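Local coordinates for caspase recruitment domain-containing protein 19 (Homo sapiens, PDB 4FH0) that takes part in inhibiting BCL10-induced activation of NF-kappa-B, associating with BCL10 through CARD-CARD interaction, at residues T6-L11 with R76-F81; V12-M17 with S94-R99; M17-G22 with S58-L63; I33-R38 with F81-Y86. The protein carries 2 engineered substitutions. All coordinates share one frame; numbering follows the deposited sequence.

Contact 1 of 4, residues T6-L11 with R76-F81; sequences TYCDRL and RDCQEF. With SO4 (sulfate ion), chain C.
Y7 and C78 mark the closest backbone approach, with CA atoms 5.6 Å apart, where the short axes of helix 7-11 and helix 76-81 pass at 8.5 Å and 60°. Y7 lays one ring face over the backbone and side chain of Q79: Q79 CA stands 3.9 Å from the ring centroid, 17° off the normal, a CH-pi contact. Q79 CG, anti to its backbone N, lies by the Y7 rim at CE2; the extended chain takes the amide on past it, its plane within 17° of the ring plane. These are two helices of the CARD six-helix bundle, and the pair holds C8 and C78, known to form a redox-active disulfide. Here C8 SG and C78 SG are 3.8 Å apart, too far for a covalent bond, in the one of two C8 conformers described. L11 closes the inner side, CD2 on C78 SG at 3.8 Å and CD1 on F81 CE2 at 3.7 Å. A sulfate, probably from the crystallisation liquor, meets the ring edge of Y7, whose OH donates to O2 at 2.9 Å, while R10 NH1 and NH2 share its O1. T6 and D9 form a capping box, D9 N donating to T6 OG1 at 3.0 Å.

Contact 2 of 4, residues V12-M17 with S94-R99; sequences VQDTPM and SRLPSR. Engineered in segment 12-17: M17 (natural residue Phe). With SO4 (sulfate ion), chain D; SO4 (sulfate ion), chain C.
D14 meets the turn at S98 with both carboxylate oxygens, and this is the tightly packed part of the contact. S98 N donates to OD1 of D14 at 3.0 Å on its syn lone pair, with an N-H...O angle of 140°. S98 OG donates to OD2 of D14 at 2.6 Å, also from the syn side but 27° out of the carboxylate plane; S98 chi1 of 71° sets OG between its own N and carbonyl carbon. P97 CD and L96 CD1 also pack against the carboxylate oxygens, P97 CD 3.0 Å from D14 OD1 and L96 CD1 3.4 Å from D14 OD2. The type I turn from L96 to R99 ties the C-terminal end of this CARD to helix 7-18. The engineered selenomethionine M17 touches P97 tip to tip in one of its two conformers. Toward solvent the fit is looser: exposed Q13 brings OE1 to 3.5 Å from S98 CB while bonding to Q5, and R95 and R99 reach outward to separate sulfates. Y82 OH joins S98 OG on D14 OD2, and R10 NE in turn holds S98 OG, a second-shell bond. Three bonds on a buried carboxylate would probably favour its ionised form.

Contact 3 of 4, residues M17-G22 with S58-L63; sequences MLTGHG and SLRVRL. Engineered in segment 17-22: M17 (natural residue Phe).
T19 and H21 meet R60 in a mixed polar and CH-pi contact that joins the exit of helix 7-18 to the first turn of helix 59-73, two helices of the CARD six-helix bundle. The evidence for the join is a separation of 6.0 Å between T19 CA and R60 CA, together with 252 Å² of surface buried between residues 17-22 and 58-63. R60 and T19 bury the largest shares, 85 and 74 Å². R60 CG is anti to the backbone N, and the chain runs extended from CG to NE, bringing the guanidinium up to the loop backbone. There R60 NE makes a weak hydrogen bond to T19 O at 3.0 Å; the N-H...O angle of 129° is far from straight. H21 comes from another side: R60 CD sits over one face of its imidazole, 3.8 Å from the ring centroid and 26° off the normal, shifted toward the rim, and is 3.5 Å from H21 NE2. The two side chains cross at about a right angle, with ring and guanidinium planes 35° apart. Deeper in, T19 CG2 packs on L63 CB at 4.2 Å, and L63 CD1 approaches L18 O, so the hydrophobic side of the join faces the core, where L18 and T19 also touch M67. At the start of helix 59-73, S58 OG accepts from V61 N, an N-cap bond. T19 OG1 bonds back to T15 O of helix 7-18 and also accepts from a water, which in turn accepts from R60 NH2 at 3.0 Å.

Contact 4 of 4, residues I33-R38 with F81-Y86; sequences ILQLNR and FYRALY
Q35 is the first residue of 33-38 to meet the other helix, resting the start of its side chain on A84. Q35 CA lies 6.1 Å from A84 CA, and the short axes of helix 33-37 and helix 81-86 approach to 9.3 Å at 133°, nearer antiparallel than parallel. Q35 CG, anti to the backbone N (chi1 -165°), lies 3.8 Å from A84 CB, with Q35 CB at a similar distance. The chain bends at chi2, which sets CD; Q35 NE2 lies 4.1 Å from R83 NH1. Amide and guanidinium planes stand 88° apart, and the pair makes no hydrogen bond; OE1 of Q35 bonds to H88 NE2 instead. One residue on, L36 enters the bundle interior. Its CD2 passes 4.0 Å from F81 N and 4.4 Å from A84 CB, while L36 CD1 meets the edge of the F81 ring at CD1, also 4.4 Å. I32 covers F81 and A84 from the same helix, and L11 and L18 of helix 7-18 reach F81 as well, making its ring part of the CARD core. The chemistry is therefore mainly aliphatic: small A84 lets Q35 approach through its methylenes, and the join rests on van der Waals contact with polar groups kept to the outer side.

All four contacts lie within one CARD and join its helices in overlapping pairs. Helix 7-18 serves contacts 1, 2 and 3 in chain order, meeting helix 75-88, the C-terminal turn after helix 90-95, and helix 59-73; contact 4 adds helix 26-37 to helix 75-88. Centres of contacts 1 and 2 are about 11 Å apart and those of contacts 1 and 3 about 18 Å, the latter on opposite sides of the chain's centre. F81 is common to contacts 1 and 4, and M17 to contacts 2 and 3. L18 packs against L11, F81, L85 and L96, linking all four through the core. Segments far apart in sequence thus close one compact bundle.

Contact 1 of 4, residues T6-L11 with R76-F81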
# COMPACT_ATOMS: atom_id res chain seq x y z
N THR A 6 -15.52 -2.30 5.72
CA THR A 6 -14.44 -1.69 6.50
C THR A 6 -13.26 -1.46 5.56
O THR A 6 -13.21 -2.06 4.49
CB THR A 6 -13.99 -2.58 7.66
OG1 THR A 6 -13.29 -3.72 7.15
CG2 THR A 6 -15.17 -3.02 8.51
N TYR A 7 -12.31 -0.61 5.92
CA TYR A 7 -11.14 -0.45 5.07
C TYR A 7 -10.36 -1.74 4.92
O TYR A 7 -9.76 -1.95 3.88
CB TYR A 7 -10.21 0.64 5.57
CG TYR A 7 -10.65 2.01 5.17
CD1 TYR A 7 -10.43 2.47 3.89
CD2 TYR A 7 -11.27 2.85 6.07
CE1 TYR A 7 -10.80 3.69 3.50
CE2 TYR A 7 -11.66 4.13 5.69
CZ TYR A 7 -11.42 4.53 4.38
OH TYR A 7 -11.77 5.78 3.94
N CYS A 8 -10.31 -2.59 5.95
CA CYS A 8 -9.67 -3.92 5.88
C CYS A 8 -10.36 -4.78 4.84
O CYS A 8 -9.74 -5.45 4.03
CB CYS A 8 -9.76 -4.66 7.22
SG CYS A 8 -8.74 -3.97 8.54
N ASP A 9 -11.69 -4.78 4.88
CA ASP A 9 -12.43 -5.55 3.86
C ASP A 9 -12.16 -5.01 2.46
O ASP A 9 -11.98 -5.79 1.52
CB ASP A 9 -13.96 -5.51 4.08
CG ASP A 9 -14.39 -6.12 5.37
OD1 ASP A 9 -13.88 -7.19 5.74
OD2 ASP A 9 -15.28 -5.49 6.00
N ARG A 10 -12.11 -3.70 2.32
CA ARG A 10 -11.82 -3.11 1.02
C ARG A 10 -10.46 -3.56 0.53
O ARG A 10 -10.29 -3.94 -0.63
CB ARG A 10 -11.89 -1.58 1.09
CG ARG A 10 -13.30 -1.06 1.28
CD ARG A 10 -13.36 0.46 1.22
NE ARG A 10 -12.94 0.94 -0.08
CZ ARG A 10 -12.52 2.17 -0.35
NH1 ARG A 10 -12.49 3.10 0.60
NH2 ARG A 10 -12.13 2.46 -1.57
N LEU A 11 -9.46 -3.52 1.41
CA LEU A 11 -8.11 -3.87 1.00
C LEU A 11 -8.02 -5.32 0.57
O LEU A 11 -7.35 -5.64 -0.43
CB LEU A 11 -7.08 -3.55 2.09
CG LEU A 11 -5.64 -3.54 1.59
CD1 LEU A 11 -5.44 -2.51 0.47
CD2 LEU A 11 -4.68 -3.29 2.72
N ARG A 76 -7.09 1.12 10.94
CA ARG A 76 -6.44 2.42 10.82
C ARG A 76 -5.35 2.37 9.76
O ARG A 76 -5.15 3.32 8.98
CB ARG A 76 -5.85 2.84 12.17
N ASP A 77 -4.61 1.28 9.73
CA ASP A 77 -3.51 1.14 8.80
C ASP A 77 -4.04 1.03 7.39
O ASP A 77 -3.48 1.64 6.48
CB ASP A 77 -2.63 -0.04 9.20
CG ASP A 77 -1.87 0.22 10.49
OD1 ASP A 77 -2.34 1.04 11.31
OD2 ASP A 77 -0.78 -0.34 10.68
N CYS A 78 -5.05 0.31 7.18
CA CYS A 78 -5.65 0.16 5.87
C CYS A 78 -6.22 1.51 5.40
O CYS A 78 -6.10 1.86 4.23
CB CYS A 78 -6.71 -0.94 5.91
SG CYS A 78 -6.03 -2.60 6.18
N GLN A 79 -6.86 2.24 6.28
CA GLN A 79 -7.36 3.57 5.94
C GLN A 79 -6.24 4.49 5.47
O GLN A 79 -6.36 5.18 4.46
CB GLN A 79 -8.07 4.18 7.15
CG GLN A 79 -8.62 5.56 6.86
CD GLN A 79 -9.54 6.09 7.95
OE1 GLN A 79 -9.61 5.56 9.06
NE2 GLN A 79 -10.27 7.14 7.62
N GLU A 80 -5.12 4.49 6.19
CA GLU A 80 -3.99 5.33 5.82
C GLU A 80 -3.43 4.91 4.47
O GLU A 80 -3.01 5.75 3.69
CB GLU A 80 -2.91 5.31 6.90
CG GLU A 80 -3.37 5.91 8.22
CD GLU A 80 -3.72 7.39 8.12
OE1 GLU A 80 -3.17 8.10 7.25
OE2 GLU A 80 -4.54 7.85 8.92
N PHE A 81 -3.41 3.61 4.19
CA PHE A 81 -2.96 3.16 2.89
C PHE A 81 -3.83 3.76 1.78
O PHE A 81 -3.31 4.23 0.78
CB PHE A 81 -2.97 1.63 2.79
CG PHE A 81 -2.69 1.16 1.41
CD1 PHE A 81 -1.40 1.14 0.91
CD2 PHE A 81 -3.72 0.75 0.59
CE1 PHE A 81 -1.15 0.71 -0.40
CE2 PHE A 81 -3.48 0.37 -0.72
CZ PHE A 81 -2.19 0.34 -1.21
S SO4 C . -10.80 6.31 -0.13
O1 SO4 C . -10.63 5.10 -0.94
O2 SO4 C . -11.60 5.99 1.05
O3 SO4 C . -9.50 6.87 0.24
O4 SO4 C . -11.51 7.33 -0.92

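Contact 2 of 4, residues V12-M17 with S94-R99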
# COMPACT_ATOMS: atom_id res chain seq x y z
N VAL A 12 -8.67 -6.21 1.30
CA VAL A 12 -8.71 -7.61 0.90
C VAL A 12 -9.32 -7.72 -0.48
O VAL A 12 -8.79 -8.42 -1.34
CB VAL A 12 -9.50 -8.45 1.93
CG1 VAL A 12 -9.90 -9.83 1.34
CG2 VAL A 12 -8.69 -8.61 3.20
N GLN A 13 -10.43 -7.03 -0.70
CA GLN A 13 -11.10 -7.08 -2.00
C GLN A 13 -10.19 -6.57 -3.12
O GLN A 13 -10.10 -7.18 -4.17
CB GLN A 13 -12.40 -6.26 -2.00
CG GLN A 13 -13.13 -6.35 -3.33
CD GLN A 13 -14.40 -5.49 -3.39
OE1 GLN A 13 -14.83 -4.91 -2.39
NE2 GLN A 13 -14.97 -5.39 -4.59
N ASP A 14 -9.49 -5.47 -2.86
CA ASP A 14 -8.69 -4.79 -3.88
C ASP A 14 -7.31 -5.38 -4.11
O ASP A 14 -6.62 -4.96 -5.04
CB ASP A 14 -8.51 -3.32 -3.48
CG ASP A 14 -9.78 -2.51 -3.61
OD1 ASP A 14 -10.68 -2.91 -4.37
OD2 ASP A 14 -9.86 -1.43 -2.97
N THR A 15 -6.86 -6.28 -3.25
CA THR A 15 -5.48 -6.76 -3.32
C THR A 15 -5.06 -7.38 -4.65
O THR A 15 -4.01 -7.01 -5.20
CB THR A 15 -5.12 -7.65 -2.11
OG1 THR A 15 -4.95 -6.82 -0.96
CG2 THR A 15 -3.83 -8.41 -2.34
N PRO A 16 -5.86 -8.29 -5.20
CA PRO A 16 -5.46 -8.85 -6.50
C PRO A 16 -5.30 -7.79 -7.60
O PRO A 16 -4.32 -7.85 -8.36
CB PRO A 16 -6.56 -9.89 -6.79
CG PRO A 16 -7.00 -10.29 -5.45
CD PRO A 16 -6.98 -9.04 -4.62
N MSE A 17 -6.17 -6.80 -7.67
CA MSE A 17 -6.00 -5.75 -8.66
C MSE A 17 -4.78 -4.88 -8.36
O MSE A 17 -3.99 -4.59 -9.25
CB MSE A 17 -7.27 -4.90 -8.76
CG MSE A 17 -8.33 -5.57 -9.61
SE MSE A 17 -9.77 -4.36 -10.09
CE MSE A 17 -8.74 -3.11 -11.17
N SER A 94 -8.91 5.65 -8.03
CA SER A 94 -10.26 5.89 -8.50
C SER A 94 -10.88 4.65 -9.16
O SER A 94 -12.09 4.50 -9.21
CB SER A 94 -10.29 7.09 -9.45
OG SER A 94 -9.62 6.80 -10.66
N ARG A 95 -10.06 3.73 -9.64
CA ARG A 95 -10.54 2.57 -10.41
C ARG A 95 -10.73 1.31 -9.56
O ARG A 95 -11.20 0.30 -10.05
CB ARG A 95 -9.53 2.24 -11.51
CG ARG A 95 -9.41 3.26 -12.62
CD ARG A 95 -8.23 2.91 -13.52
NE ARG A 95 -8.50 1.70 -14.30
CZ ARG A 95 -7.59 0.76 -14.58
NH1 ARG A 95 -6.35 0.86 -14.13
NH2 ARG A 95 -7.95 -0.29 -15.30
N LEU A 96 -10.36 1.34 -8.29
CA LEU A 96 -10.44 0.12 -7.49
C LEU A 96 -11.86 -0.41 -7.32
O LEU A 96 -12.78 0.36 -7.18
CB LEU A 96 -9.84 0.36 -6.12
CG LEU A 96 -8.35 0.61 -6.13
CD1 LEU A 96 -7.91 0.82 -4.71
CD2 LEU A 96 -7.62 -0.55 -6.79
N PRO A 97 -12.02 -1.74 -7.30
CA PRO A 97 -13.38 -2.27 -7.32
C PRO A 97 -14.15 -2.05 -6.01
O PRO A 97 -15.38 -2.07 -6.03
CB PRO A 97 -13.16 -3.77 -7.60
CG PRO A 97 -11.83 -4.07 -7.11
CD PRO A 97 -11.01 -2.81 -7.30
N SER A 98 -13.46 -1.84 -4.89
CA SER A 98 -14.13 -1.70 -3.61
C SER A 98 -14.78 -0.33 -3.52
O SER A 98 -15.52 -0.06 -2.58
CB SER A 98 -13.14 -1.88 -2.45
OG SER A 98 -12.28 -0.77 -2.38
N ARG A 99 -14.44 0.52 -4.49
CA ARG A 99 -15.01 1.85 -4.70
C ARG A 99 -16.47 1.70 -5.10
O ARG A 99 -17.34 2.38 -4.56
CB ARG A 99 -14.18 2.53 -5.82
CG ARG A 99 -14.60 3.89 -6.35
CD ARG A 99 -13.83 5.05 -5.72
NE ARG A 99 -12.43 4.76 -5.38
CZ ARG A 99 -11.91 4.99 -4.18
NH1 ARG A 99 -12.66 5.55 -3.22
NH2 ARG A 99 -10.66 4.68 -3.93
S SO4 D . -4.82 -1.79 -16.46
O1 SO4 D . -6.09 -2.47 -16.20
O2 SO4 D . -4.27 -1.24 -15.21
O3 SO4 D . -3.87 -2.81 -16.91
O4 SO4 D . -4.96 -0.76 -17.48
S SO4 C . -10.80 6.31 -0.13
O1 SO4 C . -10.63 5.10 -0.94
O2 SO4 C . -11.60 5.99 1.05
O3 SO4 C . -9.50 6.87 0.24
O4 SO4 C . -11.51 7.33 -0.92

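Contact 3 of 4, residues M17-G22 with S58-L63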
# COMPACT_ATOMS: atom_id res chain seq x y z
N MSE A 17 -6.17 -6.80 -7.67
CA MSE A 17 -6.00 -5.75 -8.66
C MSE A 17 -4.78 -4.88 -8.36
O MSE A 17 -3.99 -4.59 -9.25
CB MSE A 17 -7.27 -4.90 -8.76
CG MSE A 17 -8.33 -5.57 -9.61
SE MSE A 17 -9.77 -4.36 -10.09
CE MSE A 17 -8.74 -3.11 -11.17
N LEU A 18 -4.64 -4.44 -7.11
CA LEU A 18 -3.52 -3.58 -6.69
C LEU A 18 -2.17 -4.19 -7.00
O LEU A 18 -1.21 -3.47 -7.31
CB LEU A 18 -3.59 -3.29 -5.17
CG LEU A 18 -4.59 -2.23 -4.72
CD1 LEU A 18 -4.81 -2.37 -3.22
CD2 LEU A 18 -4.03 -0.86 -5.03
N THR A 19 -2.07 -5.51 -6.87
CA THR A 19 -0.80 -6.21 -7.02
C THR A 19 -0.58 -6.73 -8.44
O THR A 19 0.45 -7.30 -8.75
CB THR A 19 -0.67 -7.37 -6.03
OG1 THR A 19 -1.73 -8.32 -6.23
CG2 THR A 19 -0.71 -6.85 -4.57
N GLY A 20 -1.54 -6.51 -9.33
CA GLY A 20 -1.35 -6.92 -10.71
C GLY A 20 -0.22 -6.17 -11.37
O GLY A 20 -0.05 -4.98 -11.14
N HIS A 21 0.56 -6.85 -12.20
CA HIS A 21 1.69 -6.19 -12.84
C HIS A 21 1.23 -4.99 -13.64
O HIS A 21 0.25 -5.08 -14.36
CB HIS A 21 2.42 -7.14 -13.77
CG HIS A 21 3.10 -8.26 -13.06
ND1 HIS A 21 2.60 -9.54 -13.04
CD2 HIS A 21 4.23 -8.28 -12.31
CE1 HIS A 21 3.41 -10.31 -12.35
NE2 HIS A 21 4.41 -9.57 -11.89
N GLY A 22 1.96 -3.88 -13.49
CA GLY A 22 1.67 -2.65 -14.19
C GLY A 22 0.77 -1.69 -13.43
O GLY A 22 0.67 -0.52 -13.77
N SER A 58 11.50 -8.35 -5.95
CA SER A 58 10.54 -7.92 -6.97
C SER A 58 9.45 -7.05 -6.36
O SER A 58 8.99 -7.27 -5.23
CB SER A 58 9.89 -9.09 -7.70
OG SER A 58 8.75 -9.57 -7.01
N LEU A 59 9.04 -6.04 -7.11
CA LEU A 59 8.04 -5.11 -6.65
C LEU A 59 6.74 -5.82 -6.26
O LEU A 59 6.16 -5.51 -5.23
CB LEU A 59 7.80 -4.04 -7.71
CG LEU A 59 6.76 -3.01 -7.32
CD1 LEU A 59 7.19 -2.23 -6.10
CD2 LEU A 59 6.56 -2.08 -8.50
N ARG A 60 6.31 -6.80 -7.06
CA ARG A 60 5.05 -7.47 -6.76
C ARG A 60 5.13 -8.22 -5.41
O ARG A 60 4.17 -8.22 -4.64
CB ARG A 60 4.61 -8.41 -7.88
CG ARG A 60 3.30 -9.15 -7.60
CD ARG A 60 2.62 -9.63 -8.90
NE ARG A 60 1.26 -10.15 -8.67
CZ ARG A 60 0.99 -11.38 -8.26
NH1 ARG A 60 1.98 -12.24 -8.04
NH2 ARG A 60 -0.27 -11.77 -8.07
N VAL A 61 6.27 -8.86 -5.15
CA VAL A 61 6.45 -9.59 -3.90
C VAL A 61 6.39 -8.61 -2.73
O VAL A 61 5.70 -8.86 -1.73
CB VAL A 61 7.77 -10.38 -3.91
CG1 VAL A 61 8.14 -10.88 -2.49
CG2 VAL A 61 7.65 -11.55 -4.87
N ARG A 62 7.10 -7.48 -2.84
CA ARG A 62 7.07 -6.47 -1.80
C ARG A 62 5.65 -5.93 -1.61
O ARG A 62 5.22 -5.74 -0.48
CB ARG A 62 8.06 -5.35 -2.13
CG ARG A 62 9.49 -5.77 -1.90
CD ARG A 62 10.44 -4.66 -2.23
NE ARG A 62 10.71 -4.51 -3.65
CZ ARG A 62 10.63 -3.38 -4.35
NH1 ARG A 62 10.19 -2.27 -3.80
NH2 ARG A 62 10.99 -3.39 -5.64
N LEU A 63 4.92 -5.72 -2.70
CA LEU A 63 3.55 -5.20 -2.56
C LEU A 63 2.64 -6.19 -1.88
O LEU A 63 1.84 -5.82 -1.05
CB LEU A 63 2.96 -4.83 -3.91
CG LEU A 63 3.18 -3.43 -4.38
CD1 LEU A 63 2.62 -3.34 -5.79
CD2 LEU A 63 2.50 -2.44 -3.43
O HOH W 1 -2.39 -9.90 -8.97

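Contact 4 of 4, residues I33-R38 with F81-Y86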
# COMPACT_ATOMS: atom_id res chain seq x y z
N ILE A 33 5.09 4.30 0.49
CA ILE A 33 5.81 3.84 1.66
C ILE A 33 6.27 5.03 2.50
O ILE A 33 6.15 5.04 3.73
CB ILE A 33 6.98 2.96 1.26
CG1 ILE A 33 6.45 1.60 0.84
CG2 ILE A 33 8.00 2.81 2.40
CD1 ILE A 33 7.43 0.82 0.03
N LEU A 34 6.78 6.06 1.83
CA LEU A 34 7.20 7.26 2.55
C LEU A 34 6.03 7.94 3.26
O LEU A 34 6.16 8.36 4.41
CB LEU A 34 7.90 8.22 1.62
CG LEU A 34 9.29 7.68 1.28
CD1 LEU A 34 9.94 8.62 0.31
CD2 LEU A 34 10.14 7.52 2.52
N GLN A 35 4.89 7.99 2.61
CA GLN A 35 3.69 8.55 3.21
C GLN A 35 3.31 7.79 4.49
O GLN A 35 2.87 8.39 5.46
CB GLN A 35 2.54 8.47 2.22
CG GLN A 35 1.38 9.31 2.58
CD GLN A 35 1.76 10.76 2.55
OE1 GLN A 35 2.45 11.22 1.63
NE2 GLN A 35 1.34 11.48 3.54
N LEU A 36 3.49 6.48 4.47
CA LEU A 36 3.15 5.64 5.60
C LEU A 36 4.25 5.62 6.68
O LEU A 36 4.03 5.07 7.76
CB LEU A 36 2.91 4.22 5.12
CG LEU A 36 1.73 4.03 4.19
CD1 LEU A 36 1.72 2.59 3.63
CD2 LEU A 36 0.43 4.37 4.91
N ASN A 37 5.40 6.22 6.40
CA ASN A 37 6.53 6.21 7.33
C ASN A 37 6.81 7.55 8.00
O ASN A 37 7.19 7.60 9.17
CB ASN A 37 7.79 5.75 6.58
CG ASN A 37 9.06 5.99 7.37
OD1 ASN A 37 9.80 6.91 7.07
ND2 ASN A 37 9.32 5.16 8.36
N ARG A 38 6.60 8.64 7.27
CA ARG A 38 7.14 9.93 7.68
C ARG A 38 6.23 10.80 8.53
O ARG A 38 6.69 11.83 9.05
CB ARG A 38 7.57 10.73 6.46
CG ARG A 38 8.78 10.19 5.77
CD ARG A 38 10.04 10.47 6.53
NE ARG A 38 10.38 11.89 6.47
CZ ARG A 38 11.52 12.40 6.91
NH1 ARG A 38 12.42 11.63 7.50
NH2 ARG A 38 11.77 13.69 6.79
N PHE A 81 -3.41 3.61 4.19
CA PHE A 81 -2.96 3.16 2.89
C PHE A 81 -3.83 3.76 1.78
O PHE A 81 -3.31 4.23 0.78
CB PHE A 81 -2.97 1.63 2.79
CG PHE A 81 -2.69 1.16 1.41
CD1 PHE A 81 -1.40 1.14 0.91
CD2 PHE A 81 -3.72 0.75 0.59
CE1 PHE A 81 -1.15 0.71 -0.40
CE2 PHE A 81 -3.48 0.37 -0.72
CZ PHE A 81 -2.19 0.34 -1.21
N TYR A 82 -5.15 3.74 1.95
CA TYR A 82 -6.02 4.30 0.91
C TYR A 82 -5.77 5.78 0.72
O TYR A 82 -5.82 6.28 -0.40
CB TYR A 82 -7.49 4.02 1.18
CG TYR A 82 -7.87 2.62 0.72
CD1 TYR A 82 -7.85 1.54 1.59
CD2 TYR A 82 -8.21 2.38 -0.59
CE1 TYR A 82 -8.17 0.27 1.14
CE2 TYR A 82 -8.55 1.11 -1.03
CZ TYR A 82 -8.52 0.06 -0.17
OH TYR A 82 -8.82 -1.23 -0.61
N ARG A 83 -5.50 6.50 1.80
CA ARG A 83 -5.19 7.91 1.65
C ARG A 83 -3.88 8.08 0.88
O ARG A 83 -3.77 8.91 -0.02
CB ARG A 83 -5.11 8.62 3.00
CG ARG A 83 -4.64 10.07 2.82
CD ARG A 83 -4.98 10.93 4.01
NE ARG A 83 -4.27 12.21 4.02
CZ ARG A 83 -3.08 12.39 4.58
NH1 ARG A 83 -2.45 11.37 5.15
NH2 ARG A 83 -2.51 13.58 4.57
N ALA A 84 -2.87 7.27 1.20
CA ALA A 84 -1.59 7.35 0.51
C ALA A 84 -1.73 7.02 -0.98
O ALA A 84 -1.08 7.61 -1.85
CB ALA A 84 -0.58 6.40 1.17
N LEU A 85 -2.58 6.04 -1.27
CA LEU A 85 -2.86 5.67 -2.65
C LEU A 85 -3.55 6.80 -3.41
O LEU A 85 -3.23 7.07 -4.57
CB LEU A 85 -3.73 4.41 -2.68
CG LEU A 85 -3.92 3.72 -4.02
CD1 LEU A 85 -2.66 3.00 -4.46
CD2 LEU A 85 -5.10 2.76 -3.95
N TYR A 86 -4.50 7.47 -2.77
CA TYR A 86 -5.10 8.66 -3.37
C TYR A 86 -4.04 9.70 -3.69
O TYR A 86 -4.02 10.27 -4.79
CB TYR A 86 -6.16 9.29 -2.46
CG TYR A 86 -6.51 10.70 -2.89
CD1 TYR A 86 -7.29 10.93 -3.99
CD2 TYR A 86 -6.01 11.79 -2.20
CE1 TYR A 86 -7.57 12.21 -4.40
CE2 TYR A 86 -6.29 13.08 -2.60
CZ TYR A 86 -7.07 13.29 -3.70
OH TYR A 86 -7.38 14.56 -4.12